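PDB 4YWE: putative aldehyde dehydrogenase from Burkholderia cenocepacia, which probably oxidises aldehydes to carboxylic acids with NAD or NADP as electron acceptor, and has bound calcium and magnesium ions. Local coordinates for residues V265-D270 / L297-V302; R309-F314 / M354-Q359; P373-D378 / L395-F400; V401-A406 / M430-R435; G416-I421 / N444-G449. All blocks are in the same frame, centred on the assembly; numbering follows the deposited sequence. Where two conformers were deposited one is given.

Contact 1. Residues V265-D270 / L297-V302; sequences VFADAD and LIERAV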
# COMPACT_ATOMS: atom_id res chain seq x y z
N VAL A 265 -20.33 -26.69 -9.40
CA VAL A 265 -20.20 -27.83 -8.50
C VAL A 265 -19.53 -29.02 -9.19
O VAL A 265 -19.96 -29.47 -10.25
CB VAL A 265 -21.58 -28.26 -7.96
CG1 VAL A 265 -21.42 -29.36 -6.92
CG2 VAL A 265 -22.31 -27.06 -7.36
N PHE A 266 -18.46 -29.53 -8.57
CA PHE A 266 -17.75 -30.69 -9.09
C PHE A 266 -18.13 -31.96 -8.33
O PHE A 266 -18.74 -31.89 -7.26
CB PHE A 266 -16.24 -30.48 -9.02
CG PHE A 266 -15.73 -29.48 -10.02
CD1 PHE A 266 -15.81 -28.12 -9.76
CD2 PHE A 266 -15.17 -29.91 -11.21
CE1 PHE A 266 -15.34 -27.21 -10.68
CE2 PHE A 266 -14.70 -28.99 -12.13
CZ PHE A 266 -14.79 -27.64 -11.87
N ALA A 267 -17.77 -33.11 -8.88
CA ALA A 267 -18.14 -34.40 -8.32
C ALA A 267 -17.52 -34.65 -6.94
O ALA A 267 -18.03 -35.45 -6.16
CB ALA A 267 -17.75 -35.52 -9.27
N ASP A 268 -16.42 -33.95 -6.65
CA ASP A 268 -15.72 -34.16 -5.39
C ASP A 268 -16.13 -33.14 -4.33
O ASP A 268 -15.47 -33.01 -3.30
CB ASP A 268 -14.20 -34.10 -5.61
CG ASP A 268 -13.72 -32.70 -5.96
OD1 ASP A 268 -14.52 -31.90 -6.48
OD2 ASP A 268 -12.53 -32.41 -5.72
N ALA A 269 -17.21 -32.41 -4.58
CA ALA A 269 -17.65 -31.36 -3.67
C ALA A 269 -18.47 -31.91 -2.51
O ALA A 269 -19.06 -32.98 -2.60
CB ALA A 269 -18.45 -30.31 -4.42
N ASP A 270 -18.48 -31.17 -1.41
CA ASP A 270 -19.30 -31.51 -0.25
C ASP A 270 -20.73 -31.04 -0.50
O ASP A 270 -21.08 -29.89 -0.23
CB ASP A 270 -18.73 -30.86 1.02
CG ASP A 270 -19.33 -31.43 2.29
OD1 ASP A 270 -20.48 -31.94 2.25
OD2 ASP A 270 -18.66 -31.37 3.34
N LEU A 297 -23.99 -24.90 -12.19
CA LEU A 297 -23.30 -25.75 -13.16
C LEU A 297 -22.73 -26.97 -12.44
O LEU A 297 -21.84 -26.84 -11.60
CB LEU A 297 -22.20 -24.97 -13.87
CG LEU A 297 -22.57 -23.57 -14.35
CD1 LEU A 297 -21.37 -22.86 -14.96
CD2 LEU A 297 -23.73 -23.62 -15.34
N ILE A 298 -23.25 -28.14 -12.77
CA ILE A 298 -22.89 -29.36 -12.06
C ILE A 298 -22.15 -30.33 -12.97
O ILE A 298 -22.57 -30.58 -14.09
CB ILE A 298 -24.14 -30.04 -11.47
CG1 ILE A 298 -25.07 -29.00 -10.84
CG2 ILE A 298 -23.74 -31.10 -10.46
CD1 ILE A 298 -26.46 -29.53 -10.55
N GLU A 299 -21.04 -30.89 -12.47
CA GLU A 299 -20.32 -31.91 -13.21
C GLU A 299 -21.25 -33.10 -13.46
O GLU A 299 -22.09 -33.42 -12.63
CB GLU A 299 -19.07 -32.36 -12.44
CG GLU A 299 -18.20 -33.35 -13.19
CD GLU A 299 -16.93 -33.70 -12.44
OE1 GLU A 299 -16.63 -33.02 -11.43
OE2 GLU A 299 -16.23 -34.65 -12.85
N ARG A 300 -21.09 -33.73 -14.62
CA ARG A 300 -22.01 -34.77 -15.08
C ARG A 300 -22.19 -35.91 -14.07
O ARG A 300 -23.29 -36.43 -13.91
CB ARG A 300 -21.52 -35.35 -16.41
CG ARG A 300 -21.53 -34.36 -17.56
CD ARG A 300 -21.33 -35.06 -18.89
NE ARG A 300 -21.49 -34.14 -20.02
CZ ARG A 300 -21.42 -34.51 -21.30
NH1 ARG A 300 -21.19 -35.78 -21.61
NH2 ARG A 300 -21.59 -33.61 -22.26
N ALA A 301 -21.11 -36.28 -13.39
CA ALA A 301 -21.12 -37.40 -12.46
C ALA A 301 -22.13 -37.21 -11.33
O ALA A 301 -22.72 -38.18 -10.85
CB ALA A 301 -19.73 -37.63 -11.89
N VAL A 302 -22.34 -35.97 -10.90
CA VAL A 302 -23.24 -35.69 -9.79
C VAL A 302 -24.38 -34.77 -10.21
O VAL A 302 -25.05 -34.19 -9.35
CB VAL A 302 -22.47 -35.10 -8.60
CG1 VAL A 302 -21.48 -36.11 -8.04
CG2 VAL A 302 -21.76 -33.81 -9.00

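Contact 2. Residues R309-F314 / M354-Q359; sequences RLATAF and MAAHGQ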
# COMPACT_ATOMS: atom_id res chain seq x y z
N ARG A 309 -31.64 -33.49 -5.15
CA ARG A 309 -31.53 -32.90 -3.82
C ARG A 309 -31.97 -31.44 -3.86
O ARG A 309 -32.55 -30.94 -2.90
CB ARG A 309 -30.10 -33.02 -3.29
CG ARG A 309 -29.64 -34.46 -3.11
CD ARG A 309 -28.21 -34.54 -2.59
NE ARG A 309 -28.08 -34.01 -1.24
CZ ARG A 309 -27.03 -34.22 -0.45
NH1 ARG A 309 -26.01 -34.96 -0.88
NH2 ARG A 309 -26.99 -33.69 0.76
N LEU A 310 -31.69 -30.76 -4.96
CA LEU A 310 -32.15 -29.39 -5.15
C LEU A 310 -33.66 -29.37 -5.33
O LEU A 310 -34.34 -28.45 -4.87
CB LEU A 310 -31.46 -28.73 -6.35
CG LEU A 310 -30.00 -28.30 -6.19
CD1 LEU A 310 -29.41 -27.89 -7.53
CD2 LEU A 310 -29.89 -27.16 -5.19
N ALA A 311 -34.18 -30.40 -5.99
CA ALA A 311 -35.61 -30.52 -6.22
C ALA A 311 -36.37 -30.72 -4.91
O ALA A 311 -37.37 -30.05 -4.65
CB ALA A 311 -35.90 -31.67 -7.17
N THR A 312 -35.88 -31.64 -4.08
CA THR A 312 -36.48 -31.91 -2.78
C THR A 312 -36.46 -30.65 -1.91
O THR A 312 -37.43 -30.34 -1.22
CB THR A 312 -35.77 -33.06 -2.05
OG1 THR A 312 -35.82 -34.24 -2.85
CG2 THR A 312 -36.42 -33.33 -0.70
N ALA A 313 -35.34 -29.93 -1.96
CA ALA A 313 -35.18 -28.70 -1.19
C ALA A 313 -36.16 -27.62 -1.65
O ALA A 313 -36.76 -26.92 -0.82
CB ALA A 313 -33.75 -28.20 -1.28
N PHE A 314 -36.33 -27.48 -2.96
CA PHE A 314 -37.21 -26.47 -3.51
C PHE A 314 -38.68 -26.75 -3.21
O PHE A 314 -39.47 -25.83 -3.04
CB PHE A 314 -37.00 -26.34 -5.02
CG PHE A 314 -36.04 -25.25 -5.41
CD1 PHE A 314 -34.69 -25.36 -5.11
CD2 PHE A 314 -36.48 -24.11 -6.07
CE1 PHE A 314 -33.81 -24.36 -5.46
CE2 PHE A 314 -35.60 -23.11 -6.42
CZ PHE A 314 -34.26 -23.23 -6.12
N MET A 354 -39.44 -28.07 -15.42
CA MET A 354 -39.35 -27.51 -14.08
C MET A 354 -39.24 -28.66 -13.08
O MET A 354 -40.23 -29.33 -12.78
CB MET A 354 -40.56 -26.63 -13.76
CG MET A 354 -40.55 -26.05 -12.36
SD MET A 354 -41.91 -24.90 -12.06
CE MET A 354 -41.45 -23.55 -13.15
N ALA A 355 -38.03 -28.88 -12.57
CA ALA A 355 -37.76 -30.00 -11.67
C ALA A 355 -38.57 -29.90 -10.39
O ALA A 355 -39.09 -30.90 -9.90
CB ALA A 355 -36.27 -30.06 -11.35
N ALA A 356 -38.68 -28.69 -9.86
CA ALA A 356 -39.42 -28.47 -8.62
C ALA A 356 -39.73 -27.00 -8.40
O ALA A 356 -39.16 -26.12 -9.05
CB ALA A 356 -38.64 -29.01 -7.44
N HIS A 357 -40.65 -26.73 -7.49
CA HIS A 357 -40.97 -25.37 -7.09
C HIS A 357 -41.56 -25.34 -5.69
O HIS A 357 -42.12 -26.33 -5.23
CB HIS A 357 -41.95 -24.72 -8.09
CG HIS A 357 -43.30 -25.37 -8.12
ND1 HIS A 357 -44.26 -25.12 -7.17
CD2 HIS A 357 -43.85 -26.25 -8.99
CE1 HIS A 357 -45.35 -25.82 -7.45
NE2 HIS A 357 -45.12 -26.51 -8.55
N GLY A 358 -41.42 -24.21 -5.01
CA GLY A 358 -42.02 -24.03 -3.70
C GLY A 358 -43.51 -23.81 -3.83
O GLY A 358 -44.08 -23.91 -4.92
N GLN A 359 -44.16 -23.49 -2.71
CA GLN A 359 -45.59 -23.19 -2.75
C GLN A 359 -45.93 -22.02 -1.84
O GLN A 359 -45.47 -21.94 -0.71
CB GLN A 359 -46.41 -24.42 -2.37
CG GLN A 359 -47.91 -24.24 -2.57
CD GLN A 359 -48.64 -25.55 -2.81
OE1 GLN A 359 -48.15 -26.62 -2.45
NE2 GLN A 359 -49.82 -25.47 -3.41

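Contact 3. Residues P373-D378 / L395-F400; sequences PALLRD and LAAMRF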
# COMPACT_ATOMS: atom_id res chain seq x y z
N PRO A 373 -40.28 -20.05 -5.51
CA PRO A 373 -38.98 -20.36 -6.10
C PRO A 373 -39.08 -21.54 -7.06
O PRO A 373 -39.76 -22.51 -6.76
CB PRO A 373 -38.11 -20.71 -4.89
CG PRO A 373 -38.75 -19.99 -3.75
CD PRO A 373 -40.23 -20.06 -4.04
N ALA A 374 -38.41 -21.44 -8.21
CA ALA A 374 -38.52 -22.46 -9.24
C ALA A 374 -37.17 -23.04 -9.62
O ALA A 374 -36.20 -22.31 -9.81
CB ALA A 374 -39.22 -21.89 -10.47
N LEU A 375 -37.11 -24.36 -9.73
CA LEU A 375 -35.90 -25.05 -10.16
C LEU A 375 -36.11 -25.69 -11.53
O LEU A 375 -36.91 -26.62 -11.67
CB LEU A 375 -35.49 -26.12 -9.15
CG LEU A 375 -34.35 -27.04 -9.60
CD1 LEU A 375 -33.04 -26.27 -9.71
CD2 LEU A 375 -34.22 -28.21 -8.65
N LEU A 376 -35.40 -25.19 -12.53
CA LEU A 376 -35.49 -25.74 -13.88
C LEU A 376 -34.19 -26.45 -14.26
O LEU A 376 -33.10 -26.03 -13.86
CB LEU A 376 -35.81 -24.65 -14.90
CG LEU A 376 -37.24 -24.10 -14.85
CD1 LEU A 376 -37.40 -23.01 -13.80
CD2 LEU A 376 -37.67 -23.59 -16.22
N ARG A 377 -34.31 -27.53 -15.02
CA ARG A 377 -33.17 -28.36 -15.36
C ARG A 377 -32.95 -28.47 -16.86
O ARG A 377 -33.84 -28.13 -17.65
CB ARG A 377 -33.35 -29.76 -14.77
CG ARG A 377 -34.64 -30.45 -15.20
CD ARG A 377 -34.62 -31.92 -14.87
NE ARG A 377 -33.50 -32.60 -15.52
CZ ARG A 377 -32.94 -33.71 -15.07
NH1 ARG A 377 -33.39 -34.29 -13.96
NH2 ARG A 377 -31.92 -34.26 -15.72
N ASP A 378 -31.77 -28.94 -17.24
CA ASP A 378 -31.41 -29.15 -18.64
C ASP A 378 -31.55 -27.87 -19.45
O ASP A 378 -31.89 -27.91 -20.63
CB ASP A 378 -32.27 -30.26 -19.25
CG ASP A 378 -32.22 -31.55 -18.44
OD1 ASP A 378 -31.12 -31.94 -18.02
OD2 ASP A 378 -33.29 -32.15 -18.23
N LEU A 395 -33.84 -20.78 -10.44
CA LEU A 395 -32.51 -21.36 -10.59
C LEU A 395 -32.43 -22.21 -11.85
O LEU A 395 -33.25 -23.11 -12.05
CB LEU A 395 -32.15 -22.20 -9.36
CG LEU A 395 -30.79 -22.91 -9.42
CD1 LEU A 395 -29.66 -21.90 -9.57
CD2 LEU A 395 -30.58 -23.77 -8.18
N ALA A 396 -31.45 -21.92 -12.70
CA ALA A 396 -31.25 -22.68 -13.93
C ALA A 396 -30.13 -23.70 -13.74
O ALA A 396 -29.00 -23.34 -13.39
CB ALA A 396 -30.93 -21.75 -15.09
N ALA A 397 -30.44 -24.97 -13.98
CA ALA A 397 -29.47 -26.04 -13.79
C ALA A 397 -29.08 -26.69 -15.11
O ALA A 397 -29.92 -26.91 -15.99
CB ALA A 397 -30.03 -27.09 -12.84
N MET A 398 -27.79 -27.00 -15.25
CA MET A 398 -27.27 -27.67 -16.43
C MET A 398 -25.94 -28.35 -16.08
O MET A 398 -25.34 -28.04 -15.05
CB MET A 398 -27.07 -26.67 -17.57
CG MET A 398 -26.00 -25.63 -17.29
SD MET A 398 -26.00 -24.28 -18.49
CE MET A 398 -27.49 -23.41 -18.02
N ARG A 399 -25.50 -29.26 -16.93
CA ARG A 399 -24.29 -30.03 -16.64
C ARG A 399 -23.07 -29.56 -17.45
O ARG A 399 -23.21 -28.85 -18.45
CB ARG A 399 -24.53 -31.52 -16.91
CG ARG A 399 -24.78 -31.86 -18.37
CD ARG A 399 -25.00 -33.35 -18.56
NE ARG A 399 -24.97 -33.73 -19.97
CZ ARG A 399 -24.98 -34.99 -20.41
NH1 ARG A 399 -25.02 -35.99 -19.55
NH2 ARG A 399 -24.94 -35.24 -21.71
N PHE A 400 -21.88 -29.96 -17.00
CA PHE A 400 -20.65 -29.75 -17.76
C PHE A 400 -19.75 -30.97 -17.63
O PHE A 400 -19.83 -31.71 -16.65
CB PHE A 400 -19.93 -28.47 -17.30
CG PHE A 400 -19.40 -28.53 -15.89
CD1 PHE A 400 -18.17 -29.10 -15.61
CD2 PHE A 400 -20.13 -27.99 -14.84
CE1 PHE A 400 -17.68 -29.15 -14.32
CE2 PHE A 400 -19.64 -28.03 -13.55
CZ PHE A 400 -18.42 -28.61 -13.29

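Contact 4. Residues V401-A406 / M430-R435; sequences VDEDEA and MRLARR. With EDO (1,2-ethanediol), chain N.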
# COMPACT_ATOMS: atom_id res chain seq x y z
N VAL A 401 -18.88 -31.17 -18.62
CA VAL A 401 -18.04 -32.36 -18.65
C VAL A 401 -16.71 -32.15 -17.94
O VAL A 401 -16.23 -33.04 -17.24
CB VAL A 401 -17.82 -32.84 -20.11
CG1 VAL A 401 -17.21 -31.73 -20.97
CG2 VAL A 401 -16.96 -34.09 -20.15
N ASP A 402 -16.12 -30.97 -18.10
CA ASP A 402 -14.80 -30.70 -17.52
C ASP A 402 -14.63 -29.25 -17.09
O ASP A 402 -15.57 -28.46 -17.18
CB ASP A 402 -13.70 -31.08 -18.53
CG ASP A 402 -13.88 -30.40 -19.88
OD1 ASP A 402 -14.55 -29.35 -19.96
OD2 ASP A 402 -13.34 -30.93 -20.88
N GLU A 403 -13.43 -28.91 -16.63
CA GLU A 403 -13.13 -27.55 -16.18
C GLU A 403 -13.29 -26.54 -17.31
O GLU A 403 -13.80 -25.44 -17.10
CB GLU A 403 -11.71 -27.47 -15.61
CG GLU A 403 -11.50 -28.26 -14.33
CD GLU A 403 -10.14 -28.02 -13.71
OE1 GLU A 403 -9.50 -27.01 -14.07
OE2 GLU A 403 -9.71 -28.83 -12.86
N ASP A 404 -12.84 -26.92 -18.50
CA ASP A 404 -12.90 -26.03 -19.66
C ASP A 404 -14.33 -25.63 -20.01
O ASP A 404 -14.59 -24.45 -20.26
CB ASP A 404 -12.24 -26.70 -20.88
CG ASP A 404 -10.73 -26.71 -20.78
OD1 ASP A 404 -10.17 -26.01 -19.91
OD2 ASP A 404 -10.09 -27.42 -21.59
N GLU A 405 -15.25 -26.58 -20.02
CA GLU A 405 -16.64 -26.27 -20.33
C GLU A 405 -17.28 -25.46 -19.20
O GLU A 405 -18.11 -24.59 -19.45
CB GLU A 405 -17.46 -27.53 -20.60
CG GLU A 405 -18.85 -27.22 -21.13
CD GLU A 405 -19.67 -28.46 -21.45
OE1 GLU A 405 -19.48 -29.49 -20.76
OE2 GLU A 405 -20.49 -28.40 -22.38
N ALA A 406 -16.89 -25.76 -17.97
CA ALA A 406 -17.39 -25.01 -16.82
C ALA A 406 -17.04 -23.54 -16.96
O ALA A 406 -17.88 -22.67 -16.72
CB ALA A 406 -16.82 -25.58 -15.53
N MET A 430 -8.11 -22.60 -7.16
CA MET A 430 -7.37 -21.40 -7.53
C MET A 430 -7.27 -21.26 -9.05
O MET A 430 -7.31 -20.15 -9.58
CB MET A 430 -5.98 -21.42 -6.91
CG MET A 430 -5.99 -21.43 -5.39
SD MET A 430 -7.04 -20.12 -4.72
CE MET A 430 -6.23 -18.66 -5.36
N ARG A 431 -7.13 -22.39 -9.74
CA ARG A 431 -7.01 -22.39 -11.19
C ARG A 431 -8.27 -21.82 -11.85
O ARG A 431 -8.18 -21.04 -12.79
CB ARG A 431 -6.75 -23.82 -11.69
CG ARG A 431 -6.40 -23.92 -13.17
CD ARG A 431 -5.82 -25.28 -13.51
NE ARG A 431 -6.72 -26.38 -13.16
CZ ARG A 431 -6.47 -27.28 -12.22
NH1 ARG A 431 -5.34 -27.23 -11.53
NH2 ARG A 431 -7.35 -28.25 -11.96
N LEU A 432 -9.43 -22.21 -11.33
CA LEU A 432 -10.70 -21.72 -11.85
C LEU A 432 -10.92 -20.26 -11.49
O LEU A 432 -11.38 -19.47 -12.32
CB LEU A 432 -11.86 -22.56 -11.32
CG LEU A 432 -11.97 -24.00 -11.83
CD1 LEU A 432 -13.07 -24.70 -11.07
CD2 LEU A 432 -12.24 -24.03 -13.32
N ALA A 433 -10.59 -19.91 -10.26
CA ALA A 433 -10.76 -18.55 -9.76
C ALA A 433 -10.03 -17.53 -10.62
O ALA A 433 -10.48 -16.39 -10.78
CB ALA A 433 -10.29 -18.45 -8.31
N ARG A 434 -8.90 -17.93 -11.18
CA ARG A 434 -8.13 -17.07 -12.07
C ARG A 434 -8.80 -16.95 -13.43
O ARG A 434 -8.72 -15.91 -14.08
CB ARG A 434 -6.70 -17.59 -12.23
N ARG A 435 -9.46 -18.03 -13.86
CA ARG A 435 -10.07 -18.07 -15.19
C ARG A 435 -11.43 -17.39 -15.24
O ARG A 435 -11.79 -16.78 -16.25
CB ARG A 435 -10.21 -19.53 -15.66
CG ARG A 435 -8.90 -20.25 -15.92
CD ARG A 435 -9.14 -21.63 -16.51
NE ARG A 435 -9.75 -21.55 -17.84
CZ ARG A 435 -10.13 -22.62 -18.55
NH1 ARG A 435 -9.97 -23.84 -18.06
NH2 ARG A 435 -10.68 -22.46 -19.74
C1 EDO N . -5.00 -13.57 -12.93
O1 EDO N . -6.03 -14.00 -12.03
C2 EDO N . -5.27 -14.14 -14.31
O2 EDO N . -6.56 -13.71 -14.77
O HOH W 1 -8.90 -24.96 -15.71
O HOH W 2 -12.80 -23.10 -21.39

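Contact 5. Residues G416-I421 / N444-G449; sequences GLVAGI and NNYGAG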
# COMPACT_ATOMS: atom_id res chain seq x y z
N GLY A 416 -20.96 -10.66 -15.49
CA GLY A 416 -19.79 -11.13 -14.77
C GLY A 416 -19.65 -10.39 -13.45
O GLY A 416 -18.94 -9.39 -13.37
N LEU A 417 -20.33 -10.89 -12.42
CA LEU A 417 -20.39 -10.19 -11.15
C LEU A 417 -19.80 -11.01 -10.01
O LEU A 417 -18.88 -10.57 -9.32
CB LEU A 417 -21.84 -9.81 -10.83
CG LEU A 417 -22.09 -8.93 -9.61
CD1 LEU A 417 -21.29 -7.64 -9.72
CD2 LEU A 417 -23.57 -8.63 -9.46
N VAL A 418 -20.34 -12.21 -9.81
CA VAL A 418 -19.92 -13.10 -8.74
C VAL A 418 -19.90 -14.54 -9.26
O VAL A 418 -20.67 -14.89 -10.15
CB VAL A 418 -20.84 -12.95 -7.49
CG1 VAL A 418 -20.68 -14.12 -6.53
CG2 VAL A 418 -20.56 -11.64 -6.77
N ALA A 419 -18.99 -15.37 -8.74
CA ALA A 419 -18.99 -16.79 -9.08
C ALA A 419 -18.66 -17.63 -7.85
O ALA A 419 -17.83 -17.25 -7.02
CB ALA A 419 -18.00 -17.07 -10.19
N GLY A 420 -19.33 -18.78 -7.73
CA GLY A 420 -19.08 -19.71 -6.65
C GLY A 420 -18.47 -21.01 -7.12
O GLY A 420 -18.91 -21.58 -8.13
N ILE A 421 -17.45 -21.48 -6.41
CA ILE A 421 -16.77 -22.72 -6.76
C ILE A 421 -16.92 -23.75 -5.65
O ILE A 421 -16.55 -23.50 -4.50
CB ILE A 421 -15.28 -22.47 -7.05
CG1 ILE A 421 -15.11 -21.52 -8.23
CG2 ILE A 421 -14.56 -23.78 -7.31
CD1 ILE A 421 -13.66 -21.14 -8.50
N ASN A 444 -16.06 -22.73 -1.97
CA ASN A 444 -16.79 -23.53 -1.00
C ASN A 444 -17.63 -22.67 -0.06
O ASN A 444 -17.81 -22.98 1.12
CB ASN A 444 -15.83 -24.42 -0.20
CG ASN A 444 -15.19 -25.50 -1.06
OD1 ASN A 444 -15.81 -25.99 -2.00
ND2 ASN A 444 -13.96 -25.87 -0.73
N ASN A 445 -18.15 -21.57 -0.62
CA ASN A 445 -19.11 -20.71 0.05
C ASN A 445 -19.73 -19.81 -1.01
O ASN A 445 -19.46 -19.99 -2.20
CB ASN A 445 -18.46 -19.88 1.17
CG ASN A 445 -17.56 -18.79 0.63
OD1 ASN A 445 -17.87 -17.60 0.75
ND2 ASN A 445 -16.43 -19.17 0.04
N TYR A 446 -20.55 -18.86 -0.59
CA TYR A 446 -21.15 -17.91 -1.52
C TYR A 446 -21.65 -16.68 -0.78
O TYR A 446 -22.79 -16.64 -0.33
CB TYR A 446 -22.30 -18.56 -2.29
CG TYR A 446 -22.69 -17.81 -3.54
CD1 TYR A 446 -22.08 -18.09 -4.76
CD2 TYR A 446 -23.65 -16.81 -3.50
CE1 TYR A 446 -22.43 -17.41 -5.90
CE2 TYR A 446 -24.00 -16.11 -4.64
CZ TYR A 446 -23.39 -16.42 -5.84
OH TYR A 446 -23.74 -15.73 -6.98
N GLY A 447 -20.78 -15.67 -0.66
CA GLY A 447 -21.10 -14.49 0.11
C GLY A 447 -21.22 -14.83 1.59
O GLY A 447 -22.30 -15.16 2.07
N ALA A 448 -20.09 -14.77 2.29
CA ALA A 448 -20.05 -15.15 3.70
C ALA A 448 -20.95 -14.27 4.56
O ALA A 448 -21.42 -14.69 5.61
CB ALA A 448 -18.62 -15.10 4.21
N GLY A 449 -21.19 -13.04 4.10
CA GLY A 449 -22.07 -12.13 4.79
C GLY A 449 -21.39 -11.29 5.85
O GLY A 449 -20.73 -11.82 6.75

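Contact 1. Residues V265-D270 / L297-V302
Val-265 pairs in parallel with Ile-298, held on both sides by bonds to that residue's neighbours. Val-265 N donates to Leu-297 O (2.7 Å, 177° at the hydrogen), and Val-265 O accepts from Glu-299 N at 2.8 Å; the branched Val-265 and Ile-298 suit this buried part of the sheet and lie on the same face, against Leu-306 of helix 303-315. At Phe-266 the chain leaves the strand for a type I turn ending at Ala-269. Phe-266 starts away from strand 293-299; its ring packs edge-to-face with Phe-400, yet CD2 meets Glu-299 OE1 at the ring edge, 3.4 Å away. Ala-267 follows, its backbone N donating to Glu-299 OE1 at 2.8 Å from above the carboxylate plane. Glu-299 CG is anti to its backbone N (chi1 -176°) and the chain stays extended beyond it, long enough to span the gap. The small Ala-267 CB lies 3.9 Å from Ala-301 CB, and Val-302 CG2 lies 3.7 Å from Ala-267 CA. Where the strands part, a carboxylate thus takes over from a backbone carbonyl as acceptor, and its negative charge probably strengthens the bond to Ala-267 N.

Contact 2. Residues R309-F314 / M354-Q359
Ala-356 presses its methyl group into the side of helix 303-315, and this is the tight part of the contact. Its CB lies 3.2 Å from Ala-311 O and 3.8 Å from Ala-311 CB, with Phe-314 CB a little farther off at 4.0 Å. One turn of helix separates Ala-311 from Phe-314, so the methyl sits beside both, and the small Ala-311 and Ala-356 suit this close approach of the backbones: the axes of the short segments come to 6.7 Å, at 34°. Farther along, Phe-314 O comes within 3.2 Å of Gly-358 CA, where glycine brings no side chain against the carbonyl. The Phe-314 ring leads away from the strand, toward Ile-282 of helix 271-283 and Leu-375, so that its bulk fills the buried interior while its CB serves this contact. The solvent side is looser. Ala-355 CB reaches only 4.5 Å from Ala-311 CB, and the exposed His-357 points away from the helix, its ND1 donating to Gly-358 O at 2.6 Å, with the acceptor near the plane of the ring. Ala-355 and Ala-356 both face Leu-375 of the next strand, a classic beta bulge. The whole is a helix laid on the strands near one edge of a mixed sheet, as in the alpha/beta architecture of the aldehyde dehydrogenase fold.

Contact 3. Residues P373-D378 / L395-F400
Arg-377, whose carbonyl carbon lies 3.5 Å from Ala-397 O across the strands, turns the edge of its flat guanidinium to Asp-378: NE donates to OD2 of that residue from above the carboxylate plane, in a salt bridge of 2.8 Å. Its stronger partner is Glu-304, in a salt bridge to NH2, so the long charged chain suits the point where strand 374-376 comes to an end. The strands are the two parallel members of a beta-alpha-beta unit, connected through the short helix 384-387 and crossing at -21°. Three backbone bonds join them in turn: Leu-395 N to Ala-374 O (2.9 Å), Leu-376 N to Leu-395 O (3.0 Å) and Ala-397 N to Leu-376 O (2.9 Å), the last less straight. Leu-375 and Leu-395 share one face, where Leu-375 packs on Leu-310 and Phe-314 of helix 303-315, while Leu-376 and Ala-396 share the other. Both leucines of the first pair hold CG anti to the backbone N (chi1 172° and 178°); the two chains lie side by side, pointing the same way, and Leu-375 CD1 is 3.8 Å from Leu-395 CD2.

Contact 4. Residues V401-A406 / M430-R435
Glu-403 and Arg-431 meet side-on, two nitrogens to two oxygens: Arg-431 NE donates to Glu-403 OE1 at 3.0 Å and Arg-431 NH2 to Glu-403 OE2 at 2.6 Å. Both oxygens use their syn lone pairs and the flat groups are only 4° apart, although this holds for one of two arginine conformers. The second salt bridge, Asp-404 OD1 to Arg-435 NH1 (2.9 Å), is single, its planes turned 74° from each other. A water joins the pairs, donating to Glu-403 OE1 at 2.7 Å and accepting from Arg-435 NH1. Beside the charged groups, the apolar Leu-432 brings CD2 to 4.2 Å from Glu-403 CB and also packs on Phe-266. Farther out, Asp-402 OD1, at the N-cap, accepts from Glu-405 N at 2.9 Å, which helps hold the first turn, the one that carries both acids. Arg-428 also bonds Glu-403 OE2, and Arg-431 NH1 reaches His-486 O of the third subunit. Two arginines around one glutamate should favour its charged form, and Arg-431 links the network to the third subunit.

Contact 5. Residues G416-I421 / N444-G449
Tyr-446 lays its ring alongside strand 418-422 and overlaps Val-418, whose CG1 lies 3.5 Å from the phenol OH and 3.6 Å from CZ. Tyr-446 CG is anti to its backbone N (chi1 -162°), which starts the ring back toward the strand. Nearer the ring's root, Gly-420 CA comes up in the ring plane, at the edge, 3.9 Å from Tyr-446 CD1. The ring edge lies where a CB would sit, so glycine fits the place, while Val-418 CG1 packs obliquely against the hydroxyl end. The hydroxyl is bonded to Ser-291 O, and that polar end is thereby satisfied within a largely buried contact. At the other end of the contact, Asn-444 N donates to Ile-421 O at 2.7 Å and 170°, the one hydrogen bond between the segments. Asn-444 has a positive phi of 56°, a conformation that asparagine tolerates well, and its OD1 accepts from Thr-423 N, so backbone and side chain grip the same strand end. Asn-445 instead donates from ND2 to Ile-443 O and to Ala-483 O of the second subunit. After strand 440-443 the loop turns back beside strand 418-422; the two parallel strands are joined through helix 426-435, a beta-alpha-beta crossover in the mixed sheet. The side chain of Val-418 lies about 8 Å from that of Glu-256, the predicted active-site residue, which places the contact near the probable active site.

Contacts 1, 2, 3 and 5 all reach one mixed sheet, whereas contact 4 joins two helices beside it. Contacts 3 and 5 are buried, contacts 1 and 2 partly so, and contact 4 lies at the surface; accordingly backbone bonds and leucines dominate contact 3, a ring and a glycine contact 5, methyl packing contact 2, and salt bridges with water contact 4, while contact 1 combines backbone bonds with a carboxylate acceptor. Contacts 1 and 3 are neighbours through strands 293-299 and 394-400, and contacts 2 and 3 through strands 354-360 and 374-376. Phe-266 of contact 1 reaches Leu-432 of contact 4, which also packs on Ile-421 of contact 5. Contacts 4 and 5 alternate along the chain, and both touch the second subunit.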